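Local coordinates for AGR_L_2016p (Agrobacterium tumefaciens, PDB 2GVH), which probably hydrolyses the thioester bond of acyl-CoA to release a fatty acid and coenzyme A, as a double-hotdog thioesterase, at residues R30-V35 and A190-S195; T45-T50 and V109-E114; R57-A62 and F129-I134. All blocks are in the same frame, centred on the assembly; numbering follows the deposited sequence.

In the fold
Along the chain the first segments of the three contacts, 30-35, 45-50 and 57-62, come one after another, followed by 109-114, 129-134 and 190-195. Contacts 2 and 3 lock helix 49-67, or the turn leading into it, onto neighbouring strands 104-115 and 121-133; their centres are about 17 Å apart. Contact 1 lies about 14 Å from contact 2 and 23 Å from contact 3, centre to centre, and brings helix 179-198 against strand 29-35 at the border of the same five-stranded sheet. Leu-31 meets Val-58 on the other side of that strand. The two hotdog-type sheets and their helices are thereby joined within one chain.

Contact 1 of 3, residues R30-V35 and A190-S195; sequences RLIDIV and AFVAAS
Phe-191 O accepts the helical hydrogen bond of Ser-195 N at 3.0 Å, a routine bond of the helix turn from which Phe-191 and Val-192 reach strand 30-35. No hydrogen bond spans the contact; it is made by hydrocarbon groups of four buried residues. Ile-34 reaches across with its long branch, and its CD1 comes to 3.7 Å from Phe-191 CD1. The methyl meets the ring at a slant, and CG1 stays close to the same ring bond, 4.1 Å from Phe-191 CE1. Phe-191 has its CG anti to the backbone N (chi1 174°), a setting that swings the ring beside Ile-34. A second touch is made two residues earlier on the same face of the strand, where the CG2 methyl of Ile-32, its shorter branch, meets one methyl of Val-192: Ile-32 CG2 lies 3.8 Å from Val-192 CG2. That valine methyl also borders Ile-34 CD1, more loosely, at 4.5 Å, and so sits near both isoleucines.

Helix and strand cross at 78°, nearly perpendicular, with their axes 10.0 Å apart. Such a contact belongs to the double-hotdog arrangement: strand 29-35 ends one five-stranded antiparallel sheet, while helix 179-198 accompanies the other. Backbone bonding of Arg-30 with Val-163 links the two sheets at their edge strands. Val-192 also packs on Val-160, and Ile-32 on Met-162, both from strand 160-165. On the opposite face of strand 29-35, Leu-31 meets Val-58 of helix 49-67.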
loop_
_atom_site.group_PDB
_atom_site.type_symbol
_atom_site.label_atom_id
_atom_site.label_comp_id
_atom_site.label_asym_id
_atom_site.label_seq_id
_atom_site.Cartn_x
_atom_site.Cartn_y
_atom_site.Cartn_z
ATOM N N ARG B 30 -2.225 -16.276 14.391
ATOM C CA ARG B 30 -2.267 -16.604 12.976
ATOM C C ARG B 30 -2.569 -15.389 12.135
ATOM O O ARG B 30 -3.414 -14.600 12.503
ATOM C CB ARG B 30 -3.276 -17.727 12.730
ATOM C CG ARG B 30 -3.250 -18.713 13.905
ATOM C CD ARG B 30 -4.417 -19.693 13.919
ATOM N NE ARG B 30 -3.944 -20.973 13.421
ATOM C CZ ARG B 30 -3.521 -21.948 14.201
ATOM N NH1 ARG B 30 -3.547 -21.796 15.517
ATOM N NH2 ARG B 30 -3.081 -23.072 13.672
ATOM N N LEU B 31 -1.865 -15.247 11.019
ATOM C CA LEU B 31 -2.046 -14.149 10.065
ATOM C C LEU B 31 -2.156 -14.769 8.676
ATOM O O LEU B 31 -1.317 -15.570 8.298
ATOM C CB LEU B 31 -0.819 -13.249 10.079
ATOM C CG LEU B 31 -0.784 -11.931 9.315
ATOM C CD1 LEU B 31 0.105 -10.957 10.075
ATOM C CD2 LEU B 31 -0.298 -12.074 7.852
ATOM N N ILE B 32 -3.158 -14.385 7.906
ATOM C CA ILE B 32 -3.475 -15.094 6.706
ATOM C C ILE B 32 -3.507 -14.149 5.530
ATOM O O ILE B 32 -4.141 -13.107 5.599
ATOM C CB ILE B 32 -4.809 -15.875 6.828
ATOM C CG1 ILE B 32 -4.588 -17.086 7.714
ATOM C CG2 ILE B 32 -5.185 -16.400 5.501
ATOM C CD1 ILE B 32 -5.806 -17.866 8.119
ATOM N N ASP B 33 -2.798 -14.505 4.466
ATOM C CA ASP B 33 -2.833 -13.740 3.238
ATOM C C ASP B 33 -3.225 -14.605 2.048
ATOM O O ASP B 33 -2.855 -15.751 1.960
ATOM C CB ASP B 33 -1.486 -13.110 2.981
ATOM C CG ASP B 33 -1.555 -11.979 1.942
ATOM O OD1 ASP B 33 -2.682 -11.510 1.595
ATOM O OD2 ASP B 33 -0.473 -11.557 1.458
ATOM N N ILE B 34 -3.988 -14.055 1.132
ATOM C CA ILE B 34 -4.376 -14.784 -0.076
ATOM C C ILE B 34 -3.538 -14.397 -1.260
ATOM O O ILE B 34 -3.391 -13.227 -1.515
ATOM C CB ILE B 34 -5.795 -14.483 -0.450
ATOM C CG1 ILE B 34 -6.704 -14.880 0.678
ATOM C CG2 ILE B 34 -6.189 -15.244 -1.728
ATOM C CD1 ILE B 34 -7.761 -13.877 0.854
ATOM N N VAL B 35 -3.007 -15.372 -1.990
ATOM C CA VAL B 35 -2.398 -15.096 -3.310
ATOM C C VAL B 35 -3.342 -15.671 -4.363
ATOM O O VAL B 35 -3.520 -16.882 -4.424
ATOM C CB VAL B 35 -1.013 -15.779 -3.449
ATOM C CG1 VAL B 35 -0.432 -15.575 -4.823
ATOM C CG2 VAL B 35 -0.065 -15.280 -2.419
ATOM N N ALA B 190 -14.065 -14.108 5.555
ATOM C CA ALA B 190 -15.166 -14.875 4.976
ATOM C C ALA B 190 -14.703 -15.648 3.731
ATOM O O ALA B 190 -15.104 -16.782 3.489
ATOM C CB ALA B 190 -16.285 -13.960 4.601
ATOM N N PHE B 191 -13.849 -15.029 2.931
ATOM C CA PHE B 191 -13.292 -15.721 1.791
ATOM C C PHE B 191 -12.479 -16.927 2.232
ATOM O O PHE B 191 -12.610 -17.991 1.679
ATOM C CB PHE B 191 -12.420 -14.773 0.986
ATOM C CG PHE B 191 -11.704 -15.450 -0.111
ATOM C CD1 PHE B 191 -10.574 -16.227 0.157
ATOM C CD2 PHE B 191 -12.176 -15.385 -1.401
ATOM C CE1 PHE B 191 -9.916 -16.909 -0.846
ATOM C CE2 PHE B 191 -11.510 -16.052 -2.413
ATOM C CZ PHE B 191 -10.384 -16.818 -2.137
ATOM N N VAL B 192 -11.651 -16.762 3.259
ATOM C CA VAL B 192 -10.824 -17.845 3.759
ATOM C C VAL B 192 -11.691 -19.028 4.206
ATOM O O VAL B 192 -11.596 -20.101 3.629
ATOM C CB VAL B 192 -9.896 -17.349 4.906
ATOM C CG1 VAL B 192 -9.305 -18.529 5.750
ATOM C CG2 VAL B 192 -8.808 -16.440 4.357
ATOM N N ALA B 193 -12.541 -18.839 5.208
ATOM C CA ALA B 193 -13.464 -19.894 5.684
ATOM C C ALA B 193 -14.317 -20.568 4.611
ATOM O O ALA B 193 -14.355 -21.797 4.548
ATOM C CB ALA B 193 -14.379 -19.360 6.781
ATOM N N ALA B 194 -15.020 -19.789 3.785
ATOM C CA ALA B 194 -15.739 -20.358 2.609
ATOM C C ALA B 194 -14.875 -21.250 1.749
ATOM O O ALA B 194 -15.225 -22.391 1.468
ATOM C CB ALA B 194 -16.336 -19.234 1.698
ATOM N N SER B 195 -13.731 -20.722 1.345
ATOM C CA SER B 195 -12.893 -21.388 0.341
ATOM C C SER B 195 -12.302 -22.641 0.898
ATOM O O SER B 195 -12.268 -23.669 0.243
ATOM C CB SER B 195 -11.787 -20.461 -0.136
ATOM O OG SER B 195 -10.910 -21.178 -0.962
#

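Contact 2 of 3, residues T45-T50 and V109-E114; sequences TLFGGT and VEMVAE
Phe-47 leaves the helical path after Leu-46 and forms the centre of an inverse gamma turn (phi -90°, psi 70°), its CA 9.6 Å from that of Ala-113 on strand 109-114. Gly-48 then stands at the N-cap of the next helix, and Thr-50 N is bonded to Thr-45 O at 2.7 Å across the bend, so one helix gives way to the next within two residues.

The strand answers this turn with Met-111, modelled as selenomethionine, and Ala-113, both directed toward it. Met-111 is drawn out to full length: CG is anti to the backbone N and the chain beyond stays extended, so the terminal methyl rather than the selenium makes the approach. Its CE comes to 3.6 Å from Phe-47 CD1, slanting against the ring. The same methyl has a second neighbour in Leu-46 CD2, 3.8 Å away, and so touches two successive residues, the last of the helix and the first of the turn. Leu-46 CD2 in turn lies over the centre of the Phe-47 ring, 4.1 Å above its plane, covering one face. Ala-113 approaches the ring differently, with CB near the ring plane, at the edge and 4.0 Å from Phe-47 CE1. Further round, the ring of His-43 meets it, and Gln-83 and Pro-84 pack on it; Met-111 itself also touches Phe-93 and Phe-81.

A short helix followed by a glycine-rich turn into the long helix, laid against the curved antiparallel sheet, is the arrangement seen in hotdog-fold acyl-CoA thioesterases.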
loop_
_atom_site.group_PDB
_atom_site.type_symbol
_atom_site.label_atom_id
_atom_site.label_comp_id
_atom_site.label_asym_id
_atom_site.label_seq_id
_atom_site.Cartn_x
_atom_site.Cartn_y
_atom_site.Cartn_z
ATOM N N THR B 45 6.566 -12.036 -4.797
ATOM C CA THR B 45 7.009 -11.295 -3.627
ATOM C C THR B 45 6.709 -12.037 -2.345
ATOM O O THR B 45 7.501 -12.002 -1.406
ATOM C CB THR B 45 6.368 -9.891 -3.528
ATOM O OG1 THR B 45 4.937 -9.992 -3.617
ATOM C CG2 THR B 45 6.917 -8.973 -4.603
ATOM N N LEU B 46 5.564 -12.703 -2.309
ATOM C CA LEU B 46 5.174 -13.447 -1.127
ATOM C C LEU B 46 6.015 -14.706 -0.950
ATOM O O LEU B 46 6.406 -15.034 0.158
ATOM C CB LEU B 46 3.694 -13.784 -1.173
ATOM C CG LEU B 46 3.186 -14.253 0.181
ATOM C CD1 LEU B 46 1.986 -13.476 0.594
ATOM C CD2 LEU B 46 2.874 -15.710 0.085
ATOM N N PHE B 47 6.284 -15.427 -2.029
ATOM C CA PHE B 47 7.254 -16.508 -1.960
ATOM C C PHE B 47 8.586 -15.873 -2.308
ATOM O O PHE B 47 9.171 -16.071 -3.392
ATOM C CB PHE B 47 6.854 -17.629 -2.898
ATOM C CG PHE B 47 5.513 -18.213 -2.584
ATOM C CD1 PHE B 47 5.347 -19.030 -1.483
ATOM C CD2 PHE B 47 4.410 -17.941 -3.397
ATOM C CE1 PHE B 47 4.122 -19.570 -1.181
ATOM C CE2 PHE B 47 3.178 -18.491 -3.121
ATOM C CZ PHE B 47 3.035 -19.307 -1.996
ATOM N N GLY B 48 9.035 -15.060 -1.365
ATOM C CA GLY B 48 10.110 -14.094 -1.572
ATOM C C GLY B 48 10.091 -13.237 -0.329
ATOM O O GLY B 48 9.659 -13.694 0.759
ATOM N N GLY B 49 10.516 -11.991 -0.497
ATOM C CA GLY B 49 10.788 -11.094 0.624
ATOM C C GLY B 49 9.558 -10.753 1.439
ATOM O O GLY B 49 9.623 -10.647 2.669
ATOM N N THR B 50 8.430 -10.595 0.762
ATOM C CA THR B 50 7.235 -10.251 1.461
ATOM C C THR B 50 6.854 -11.383 2.377
ATOM O O THR B 50 6.448 -11.140 3.552
ATOM C CB THR B 50 6.103 -9.898 0.510
ATOM O OG1 THR B 50 6.523 -8.796 -0.303
ATOM C CG2 THR B 50 4.876 -9.464 1.272
ATOM N N VAL B 109 7.919 -19.478 13.880
ATOM C CA VAL B 109 6.941 -19.093 12.881
ATOM C C VAL B 109 6.879 -20.108 11.756
ATOM O O VAL B 109 7.908 -20.472 11.179
ATOM C CB VAL B 109 7.273 -17.714 12.301
ATOM C CG1 VAL B 109 6.311 -17.328 11.158
ATOM C CG2 VAL B 109 7.230 -16.700 13.396
ATOM N N GLU B 110 5.674 -20.549 11.434
ATOM C CA GLU B 110 5.474 -21.472 10.342
ATOM C C GLU B 110 4.694 -20.784 9.263
ATOM O O GLU B 110 3.721 -20.092 9.541
ATOM C CB GLU B 110 4.712 -22.715 10.807
ATOM C CG GLU B 110 5.575 -23.897 11.192
HETATM N N MSE B 111 5.136 -20.972 8.027
HETATM C CA MSE B 111 4.461 -20.435 6.852
HETATM C C MSE B 111 3.931 -21.576 5.953
HETATM O O MSE B 111 4.684 -22.278 5.235
HETATM C CB MSE B 111 5.391 -19.523 6.059
HETATM C CG MSE B 111 4.863 -19.182 4.658
HETATM SE SE MSE B 111 6.115 -18.077 3.590
HETATM C CE MSE B 111 5.186 -18.037 1.942
ATOM N N VAL B 112 2.624 -21.761 5.978
ATOM C CA VAL B 112 2.050 -22.828 5.217
ATOM C C VAL B 112 1.154 -22.340 4.072
ATOM O O VAL B 112 0.209 -21.604 4.264
ATOM C CB VAL B 112 1.241 -23.733 6.120
ATOM C CG1 VAL B 112 0.539 -24.786 5.272
ATOM C CG2 VAL B 112 2.159 -24.375 7.194
ATOM N N ALA B 113 1.440 -22.789 2.875
ATOM C CA ALA B 113 0.629 -22.413 1.756
ATOM C C ALA B 113 -0.212 -23.595 1.349
ATOM O O ALA B 113 0.314 -24.693 1.186
ATOM C CB ALA B 113 1.518 -21.962 0.614
ATOM N N GLU B 114 -1.518 -23.382 1.194
ATOM C CA GLU B 114 -2.427 -24.412 0.702
ATOM C C GLU B 114 -3.095 -23.931 -0.574
ATOM O O GLU B 114 -3.533 -22.790 -0.611
ATOM C CB GLU B 114 -3.480 -24.712 1.758
ATOM C CG GLU B 114 -2.976 -25.567 2.879
ATOM C CD GLU B 114 -3.980 -25.766 4.014
ATOM O OE1 GLU B 114 -5.214 -25.814 3.765
ATOM O OE2 GLU B 114 -3.515 -25.888 5.173
#

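Contact 3 of 3, residues R57-A62 and F129-I134; sequences RVAFIA and FHMVAI
Ala-59 and Met-131 bury the largest areas here, about 50 Å² each, with Phe-60 next. Ala-59 directs its methyl toward strand 129-133, and this small side chain lets the helix settle close to the sheet: the CA atoms of Ala-59 and Phe-129 are only 6.9 Å apart. Ala-59 CB rests 4.1 Å from Phe-129 CG, touching the root of the aromatic group, and also lies 4.4 Å from Met-131 SE, beside it.

Met-131, a selenomethionine in the model, curls instead of reaching out. Bends at chi2 (-53°) and chi3 (-74°) bring its end round to the helix backbone, where Met-131 CE lies 3.8 Å from Phe-60 CA. The methyl is also 4.0 Å from Phe-60 CB and stays near the plane of that ring, at its edge. Phe-60 has CG anti to the backbone N, and its ring leads away from the methionine to a partner across the subunit boundary: it packs edge-to-face with Phe-178 of the second subunit. All the contacts between the two segments are apolar.

Segment 57-62 runs at 42° to strand 129-133, axes 9.4 Å apart; it belongs to the long helix round which the sheet of a hotdog domain wraps. Strand 121-133 is flanked by strands 104-115 and 71-80, and from the latter Phe-71 and Thr-73 touch Met-131. On other sides of the helix, Val-58 packs on strand 29-35, while Phe-60 and Ile-61 reach Ile-165 of strand 160-165.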
loop_
_atom_site.group_PDB
_atom_site.type_symbol
_atom_site.label_atom_id
_atom_site.label_comp_id
_atom_site.label_asym_id
_atom_site.label_seq_id
_atom_site.Cartn_x
_atom_site.Cartn_y
_atom_site.Cartn_z
ATOM N N ARG B 57 6.140 -10.024 10.820
ATOM C CA ARG B 57 4.959 -9.319 11.401
ATOM C C ARG B 57 4.212 -10.184 12.443
ATOM O O ARG B 57 3.909 -9.728 13.553
ATOM C CB ARG B 57 4.017 -8.802 10.337
ATOM C CG ARG B 57 3.151 -7.591 10.783
ATOM C CD ARG B 57 2.028 -7.274 9.771
ATOM N NE ARG B 57 2.610 -6.956 8.496
ATOM C CZ ARG B 57 2.041 -7.171 7.317
ATOM N NH1 ARG B 57 0.839 -7.718 7.211
ATOM N NH2 ARG B 57 2.699 -6.835 6.222
ATOM N N VAL B 58 3.951 -11.443 12.128
ATOM C CA VAL B 58 3.158 -12.237 13.050
ATOM C C VAL B 58 3.995 -12.633 14.269
ATOM O O VAL B 58 3.469 -12.873 15.363
ATOM C CB VAL B 58 2.533 -13.449 12.346
ATOM C CG1 VAL B 58 3.602 -14.253 11.564
ATOM C CG2 VAL B 58 1.754 -14.304 13.318
ATOM N N ALA B 59 5.303 -12.682 14.081
ATOM C CA ALA B 59 6.211 -12.871 15.181
ATOM C C ALA B 59 6.087 -11.720 16.149
ATOM O O ALA B 59 5.900 -11.926 17.362
ATOM C CB ALA B 59 7.592 -12.971 14.686
ATOM N N PHE B 60 6.189 -10.520 15.591
ATOM C CA PHE B 60 6.043 -9.279 16.308
ATOM C C PHE B 60 4.765 -9.246 17.159
ATOM O O PHE B 60 4.831 -9.082 18.414
ATOM C CB PHE B 60 6.108 -8.101 15.335
ATOM C CG PHE B 60 5.716 -6.793 15.941
ATOM C CD1 PHE B 60 6.620 -6.057 16.681
ATOM C CD2 PHE B 60 4.438 -6.294 15.773
ATOM C CE1 PHE B 60 6.264 -4.841 17.248
ATOM C CE2 PHE B 60 4.069 -5.076 16.344
ATOM C CZ PHE B 60 4.985 -4.347 17.069
ATOM N N ILE B 61 3.626 -9.445 16.491
ATOM C CA ILE B 61 2.326 -9.505 17.166
ATOM C C ILE B 61 2.366 -10.522 18.326
ATOM O O ILE B 61 1.928 -10.215 19.439
ATOM C CB ILE B 61 1.220 -9.874 16.190
ATOM C CG1 ILE B 61 1.091 -8.814 15.068
ATOM C CG2 ILE B 61 -0.100 -10.061 16.911
ATOM C CD1 ILE B 61 0.122 -9.221 13.944
ATOM N N ALA B 62 2.870 -11.722 18.059
ATOM C CA ALA B 62 2.902 -12.751 19.094
ATOM C C ALA B 62 3.633 -12.270 20.336
ATOM O O ALA B 62 3.070 -12.279 21.432
ATOM C CB ALA B 62 3.535 -14.023 18.582
ATOM N N PHE B 129 12.536 -16.439 15.252
ATOM C CA PHE B 129 12.775 -15.017 15.443
ATOM C C PHE B 129 13.118 -14.687 16.855
ATOM O O PHE B 129 12.482 -15.167 17.783
ATOM C CB PHE B 129 11.562 -14.222 15.023
ATOM C CG PHE B 129 11.381 -14.162 13.558
ATOM C CD1 PHE B 129 10.791 -15.219 12.869
ATOM C CD2 PHE B 129 11.780 -13.035 12.852
ATOM C CE1 PHE B 129 10.607 -15.152 11.459
ATOM C CE2 PHE B 129 11.609 -12.951 11.433
ATOM C CZ PHE B 129 11.032 -14.010 10.744
ATOM N N HIS B 130 14.141 -13.869 17.029
ATOM C CA HIS B 130 14.515 -13.448 18.359
ATOM C C HIS B 130 14.095 -12.017 18.573
ATOM O O HIS B 130 14.759 -11.076 18.083
ATOM C CB HIS B 130 16.013 -13.627 18.584
ATOM C CG HIS B 130 16.477 -15.043 18.430
ATOM N ND1 HIS B 130 16.548 -15.924 19.493
ATOM C CD2 HIS B 130 16.885 -15.734 17.336
ATOM C CE1 HIS B 130 16.983 -17.094 19.061
ATOM N NE2 HIS B 130 17.191 -17.005 17.756
HETATM N N MSE B 131 12.958 -11.854 19.259
HETATM C CA MSE B 131 12.463 -10.519 19.587
HETATM C C MSE B 131 13.109 -10.096 20.889
HETATM O O MSE B 131 13.515 -10.935 21.661
HETATM C CB MSE B 131 10.952 -10.498 19.732
HETATM C CG MSE B 131 10.197 -11.230 18.637
HETATM SE SE MSE B 131 10.689 -10.662 16.855
HETATM C CE MSE B 131 9.798 -8.914 16.775
ATOM N N VAL B 132 13.244 -8.790 21.084
ATOM C CA VAL B 132 13.763 -8.196 22.299
ATOM C C VAL B 132 12.812 -7.076 22.685
ATOM O O VAL B 132 12.314 -6.338 21.823
ATOM C CB VAL B 132 15.168 -7.621 22.082
ATOM C CG1 VAL B 132 15.630 -6.811 23.293
ATOM C CG2 VAL B 132 16.154 -8.718 21.780
ATOM N N ALA B 133 12.548 -6.979 23.988
ATOM C CA ALA B 133 11.617 -5.999 24.520
ATOM C C ALA B 133 12.350 -4.697 24.719
ATOM O O ALA B 133 13.446 -4.695 25.260
ATOM C CB ALA B 133 11.070 -6.491 25.849
ATOM N N ILE B 134 11.764 -3.591 24.275
ATOM C CA ILE B 134 12.285 -2.262 24.629
ATOM C C ILE B 134 11.203 -1.534 25.409
ATOM O O ILE B 134 10.413 -0.786 24.835
ATOM C CB ILE B 134 12.672 -1.408 23.390
ATOM C CG1 ILE B 134 13.528 -2.209 22.388
ATOM C CG2 ILE B 134 13.339 -0.103 23.842
ATOM C CD1 ILE B 134 14.951 -2.403 22.776
#